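Local coordinates for putative alpha-galactosidase/melibiase (Bacteroides fragilis, PDB 4OGZ), which is a probable family 27 glycoside hydrolase that removes terminal, non-reducing alpha-D-galactose residues from alpha-galactosides, at residues A[18-23]-A[97-102]; A[248-253]-A[270-275]. All coordinates share one frame; numbering follows the deposited sequence.

Interaction 1 of 2, residues A[18-23]-A[97-102]; sequences PHVVGN and LLTPPM
Val-20 and Leu-98 make the apolar heart of this contact between an edge strand of the Ig-like domain, 20-23, and the loop that leads into the first barrel strand. Their side chains meet roughly perpendicular, with Val-20 CG2 3.8 Å from Leu-98 CD1. The two branches of Val-20 are divided between two partners: CG2, anti to the backbone N, serves Leu-98, while CG1 lies 3.9 Å from Thr-99 CG2. Leu-98 reaches further along the strand, and its CD1 comes to 3.7 Å from Gly-22 N. Glycine suits this position, because a CB here would point at the leucine and collide with that methyl. At the other end Pro-18, which follows a cis peptide bond, brings its ring carbon CB to 3.6 Å from Thr-99 OG1.

No direct hydrogen bond joins the two segments; three waters do the polar work. One donates both to Val-20 O and to Thr-99 OG1, at 2.7 Å from each of these oxygens. A second donates to Gly-22 O and accepts from Leu-97 N, and a third accepts from Gly-22 N at 2.8 Å and from Leu-98 N at 3.0 Å. Threonine fits because it faces both ways: its methyl packs on Val-20, while its hydroxyl meets the water and is also hydrogen-bonded to Gln-385 OE1. On its other edge strand 20-23 pairs with strand 82-92, through residues such as Leu-89 and Asn-91.

The chemistry is that of an interface between the Ig-like and barrel domains bridged by water: a few methyl and ring carbons give close contact, and Val-20 O and both backbone polar groups of Gly-22 reach the loop through water, without extending the Ig-like sheet into the barrel domain.

Interaction 2 of 2, residues A[248-253]-A[270-275]; sequences SIVFSI and GHLWRV
Strands 250-253 and 272-274 run parallel, 18° apart, with Ser-252 opposite Leu-272 and Ile-253 opposite Trp-273. They are neighbouring strands of the TIM barrel, joined through helix 261-264 as a beta-alpha-beta unit. His-271 N donates to Phe-251 O at 3.0 Å, Ile-253 N to Leu-272 O at 2.9 Å in an almost straight bond, and Arg-274 N to Ile-253 O.

Among the side chains, His-271 extends this pattern. Its CG is anti to the carbonyl carbon (chi1 -53°), which turns ND1 back to the strand, where it accepts from Phe-251 N at 3.0 Å. The donor lies only 4° out of the ring plane, so ND1 takes the place of a backbone acceptor and is the unprotonated nitrogen toward this partner. Histidine suits the site because it accepts here while NE2, across the ring, has a weak hydrogen bond to Tyr-24 OH.

Leu-272 and Ser-252 share one face of the sheet. CG of Leu-272 stands 3.7 Å from Ser-252 CB, and the small serine lets the leucine lie close over it. Beside them the side chains of Val-250 and Leu-272 meet nearly perpendicular. On the other face Ile-253 CB meets Trp-273 CB at 4.2 Å; the indole turns from the neighbouring strand, and its NE1 is hydrogen-bonded to Asn-316 OD1. Within the first strand, Ile-253 CG1 lies over the centre of the Phe-251 ring, and the Phe-251 side chain also packs on helix 228-244. Gly-270 belongs where it is because a CB would clash with Ile-253 CD1. The tightest carbon pair is Val-250 CG1 with Leu-272 CD2, at 3.5 Å.

Overall arrangement
From the N terminus, the chain first lays down strand 20-23, runs through the rest of the Ig-like domain, all strand and loop, and returns at 97-102, where interaction 1 closes the loop and the barrel begins. Interaction 2 opens only much later and closes the far shorter excursion between 248-253 and 270-275. The two loops therefore follow in series, neither nesting nor crossing. In space they meet: their centres are about 13 Å apart, and Leu-97 CD1 packs on Val-250, His-271 and Leu-272. Interaction 1 thus ties the Ig-like domain to the barrel, and interaction 2 joins adjacent strands within that barrel.

Interaction 1 of 2, residues A[18-23]-A[97-102]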
# COMPACT_ATOMS: atom_id res chain seq x y z
N PRO A 18 0.75 1.60 11.20
CA PRO A 18 2.20 1.69 11.41
C PRO A 18 2.61 2.42 12.69
O PRO A 18 1.95 3.41 13.09
CB PRO A 18 2.67 2.50 10.21
CG PRO A 18 1.48 3.32 9.81
CD PRO A 18 0.26 2.53 10.16
N HIS A 19 3.65 1.89 13.33
CA HIS A 19 4.25 2.49 14.55
C HIS A 19 5.47 3.34 14.24
O HIS A 19 6.14 3.86 15.16
CB HIS A 19 4.62 1.39 15.55
CG HIS A 19 3.45 0.55 15.96
ND1 HIS A 19 2.31 1.09 16.50
CD2 HIS A 19 3.26 -0.79 15.94
CE1 HIS A 19 1.45 0.12 16.77
NE2 HIS A 19 1.99 -1.03 16.41
N VAL A 20 5.77 3.47 12.94
CA VAL A 20 6.87 4.30 12.49
C VAL A 20 6.42 4.99 11.20
O VAL A 20 5.83 4.35 10.32
CB VAL A 20 8.17 3.46 12.32
CG1 VAL A 20 7.90 2.13 11.68
CG2 VAL A 20 9.20 4.18 11.49
N VAL A 21 6.67 6.29 11.11
CA VAL A 21 6.27 7.09 9.98
C VAL A 21 7.37 8.08 9.66
O VAL A 21 8.05 8.58 10.55
CB VAL A 21 4.95 7.84 10.25
CG1 VAL A 21 3.88 6.85 10.60
CG2 VAL A 21 5.11 8.83 11.38
N GLY A 22 7.61 8.32 8.37
CA GLY A 22 8.62 9.25 7.94
C GLY A 22 8.00 10.38 7.15
O GLY A 22 6.93 10.22 6.52
N ASN A 23 8.64 11.54 7.22
CA ASN A 23 8.24 12.71 6.48
C ASN A 23 9.45 13.58 6.25
O ASN A 23 10.37 13.60 7.10
CB ASN A 23 7.16 13.47 7.27
CG ASN A 23 6.35 14.42 6.40
OD1 ASN A 23 5.93 14.06 5.33
ND2 ASN A 23 6.13 15.65 6.89
N LEU A 97 7.55 6.61 3.42
CA LEU A 97 7.08 5.23 3.39
C LEU A 97 8.01 4.27 4.12
O LEU A 97 8.53 3.31 3.54
CB LEU A 97 6.87 4.77 1.95
CG LEU A 97 5.98 5.65 1.11
CD1 LEU A 97 5.68 4.96 -0.23
CD2 LEU A 97 4.69 5.97 1.86
N LEU A 98 8.19 4.51 5.41
CA LEU A 98 9.01 3.61 6.23
C LEU A 98 8.31 2.28 6.50
O LEU A 98 8.91 1.34 7.04
CB LEU A 98 9.42 4.30 7.54
CG LEU A 98 10.32 5.51 7.32
CD1 LEU A 98 10.66 6.18 8.63
CD2 LEU A 98 11.61 5.13 6.59
N THR A 99 7.02 2.23 6.15
CA THR A 99 6.29 1.00 5.96
C THR A 99 5.61 1.09 4.59
O THR A 99 5.45 2.17 4.05
CB THR A 99 5.27 0.78 7.09
OG1 THR A 99 4.23 1.78 7.04
CG2 THR A 99 5.99 0.87 8.49
N PRO A 100 5.16 -0.05 4.04
CA PRO A 100 4.48 0.03 2.74
C PRO A 100 3.17 0.85 2.78
O PRO A 100 2.40 0.81 3.76
CB PRO A 100 4.23 -1.43 2.41
CG PRO A 100 5.31 -2.19 3.12
CD PRO A 100 5.53 -1.43 4.40
N PRO A 101 2.97 1.68 1.76
CA PRO A 101 1.77 2.44 1.67
C PRO A 101 0.56 1.53 1.58
O PRO A 101 0.63 0.50 0.92
CB PRO A 101 1.94 3.22 0.34
CG PRO A 101 2.81 2.38 -0.49
CD PRO A 101 3.72 1.68 0.48
N MSE A 102 -0.52 1.91 2.26
CA MSE A 102 -1.80 1.19 2.20
C MSE A 102 -2.84 2.15 1.79
O MSE A 102 -2.81 3.31 2.18
CB MSE A 102 -2.19 0.64 3.57
CG MSE A 102 -1.11 -0.28 4.12
SE MSE A 102 -1.56 -0.82 5.97
CE MSE A 102 -3.26 -1.63 5.48
O HOH W 1 4.67 4.34 7.88
O HOH W 2 5.62 8.48 4.78
O HOH W 3 6.35 6.49 6.72

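Interaction 2 of 2, residues A[248-253]-A[270-275]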
# COMPACT_ATOMS: atom_id res chain seq x y z
N SER A 248 6.08 16.79 1.11
CA SER A 248 6.53 15.41 0.99
C SER A 248 5.59 14.66 0.03
O SER A 248 4.51 14.25 0.43
CB SER A 248 6.55 14.75 2.37
OG SER A 248 7.58 15.35 3.15
N ILE A 249 5.98 14.51 -1.23
CA ILE A 249 5.18 13.75 -2.21
C ILE A 249 5.83 12.43 -2.54
O ILE A 249 7.02 12.37 -2.94
CB ILE A 249 4.94 14.53 -3.49
CG1 ILE A 249 4.23 15.85 -3.18
CG2 ILE A 249 4.07 13.74 -4.45
CD1 ILE A 249 4.20 16.84 -4.33
N VAL A 250 5.06 11.37 -2.33
CA VAL A 250 5.48 10.02 -2.67
C VAL A 250 5.58 9.90 -4.19
O VAL A 250 4.68 10.31 -4.95
CB VAL A 250 4.51 8.96 -2.09
CG1 VAL A 250 4.81 7.56 -2.63
CG2 VAL A 250 4.56 8.96 -0.58
N PHE A 251 6.66 9.28 -4.64
CA PHE A 251 6.92 9.12 -6.06
C PHE A 251 6.81 7.64 -6.42
O PHE A 251 7.67 6.85 -6.06
CB PHE A 251 8.29 9.70 -6.39
CG PHE A 251 8.60 9.81 -7.86
CD1 PHE A 251 7.61 9.95 -8.80
CD2 PHE A 251 9.91 9.87 -8.27
CE1 PHE A 251 7.93 10.12 -10.12
CE2 PHE A 251 10.25 10.06 -9.60
CZ PHE A 251 9.25 10.16 -10.53
N SER A 252 5.68 7.27 -7.06
CA SER A 252 5.41 5.90 -7.48
C SER A 252 5.79 5.82 -8.94
O SER A 252 5.17 6.48 -9.79
CB SER A 252 3.95 5.51 -7.23
OG SER A 252 3.42 4.44 -8.06
N ILE A 253 6.78 4.98 -9.22
CA ILE A 253 7.32 4.80 -10.54
C ILE A 253 6.60 3.63 -11.20
O ILE A 253 6.42 2.58 -10.62
CB ILE A 253 8.83 4.59 -10.43
CG1 ILE A 253 9.45 5.91 -9.88
CG2 ILE A 253 9.46 4.19 -11.76
CD1 ILE A 253 10.95 5.98 -10.02
N GLY A 270 12.41 7.73 -6.37
CA GLY A 270 11.22 6.91 -6.19
C GLY A 270 11.16 6.25 -4.83
O GLY A 270 12.18 5.83 -4.30
N HIS A 271 9.95 6.07 -4.32
CA HIS A 271 9.68 5.36 -3.08
C HIS A 271 9.03 3.99 -3.33
O HIS A 271 8.94 3.17 -2.42
CB HIS A 271 8.79 6.20 -2.19
CG HIS A 271 9.31 7.58 -1.98
ND1 HIS A 271 8.86 8.67 -2.69
CD2 HIS A 271 10.28 8.04 -1.16
CE1 HIS A 271 9.53 9.74 -2.32
NE2 HIS A 271 10.40 9.39 -1.39
N LEU A 272 8.51 3.79 -4.52
CA LEU A 272 7.98 2.47 -4.93
C LEU A 272 8.01 2.39 -6.43
O LEU A 272 7.94 3.40 -7.13
CB LEU A 272 6.56 2.22 -4.40
CG LEU A 272 5.46 3.19 -4.81
CD1 LEU A 272 4.09 2.51 -4.70
CD2 LEU A 272 5.50 4.45 -4.00
N TRP A 273 8.13 1.17 -6.94
CA TRP A 273 8.32 0.97 -8.36
C TRP A 273 7.65 -0.30 -8.79
O TRP A 273 7.84 -1.36 -8.24
CB TRP A 273 9.82 0.91 -8.68
CG TRP A 273 10.63 0.12 -7.70
CD1 TRP A 273 10.88 -1.21 -7.75
CD2 TRP A 273 11.31 0.62 -6.52
NE1 TRP A 273 11.67 -1.58 -6.66
CE2 TRP A 273 11.91 -0.48 -5.89
CE3 TRP A 273 11.41 1.88 -5.92
CZ2 TRP A 273 12.65 -0.36 -4.71
CZ3 TRP A 273 12.15 2.00 -4.74
CH2 TRP A 273 12.77 0.88 -4.15
N ARG A 274 6.87 -0.19 -9.85
CA ARG A 274 6.20 -1.35 -10.41
C ARG A 274 7.20 -2.33 -10.99
O ARG A 274 8.10 -1.94 -11.71
CB ARG A 274 5.19 -0.86 -11.44
CG ARG A 274 3.96 -0.26 -10.75
CD ARG A 274 2.81 -1.27 -10.52
NE ARG A 274 2.53 -2.00 -11.75
CZ ARG A 274 1.69 -1.64 -12.75
NH1 ARG A 274 0.89 -0.56 -12.69
NH2 ARG A 274 1.65 -2.39 -13.84
N VAL A 275 7.07 -3.60 -10.62
CA VAL A 275 8.00 -4.63 -11.06
C VAL A 275 7.45 -5.45 -12.25
O VAL A 275 8.20 -6.16 -12.87
CB VAL A 275 8.42 -5.57 -9.92
CG1 VAL A 275 9.13 -4.78 -8.83
CG2 VAL A 275 7.23 -6.33 -9.33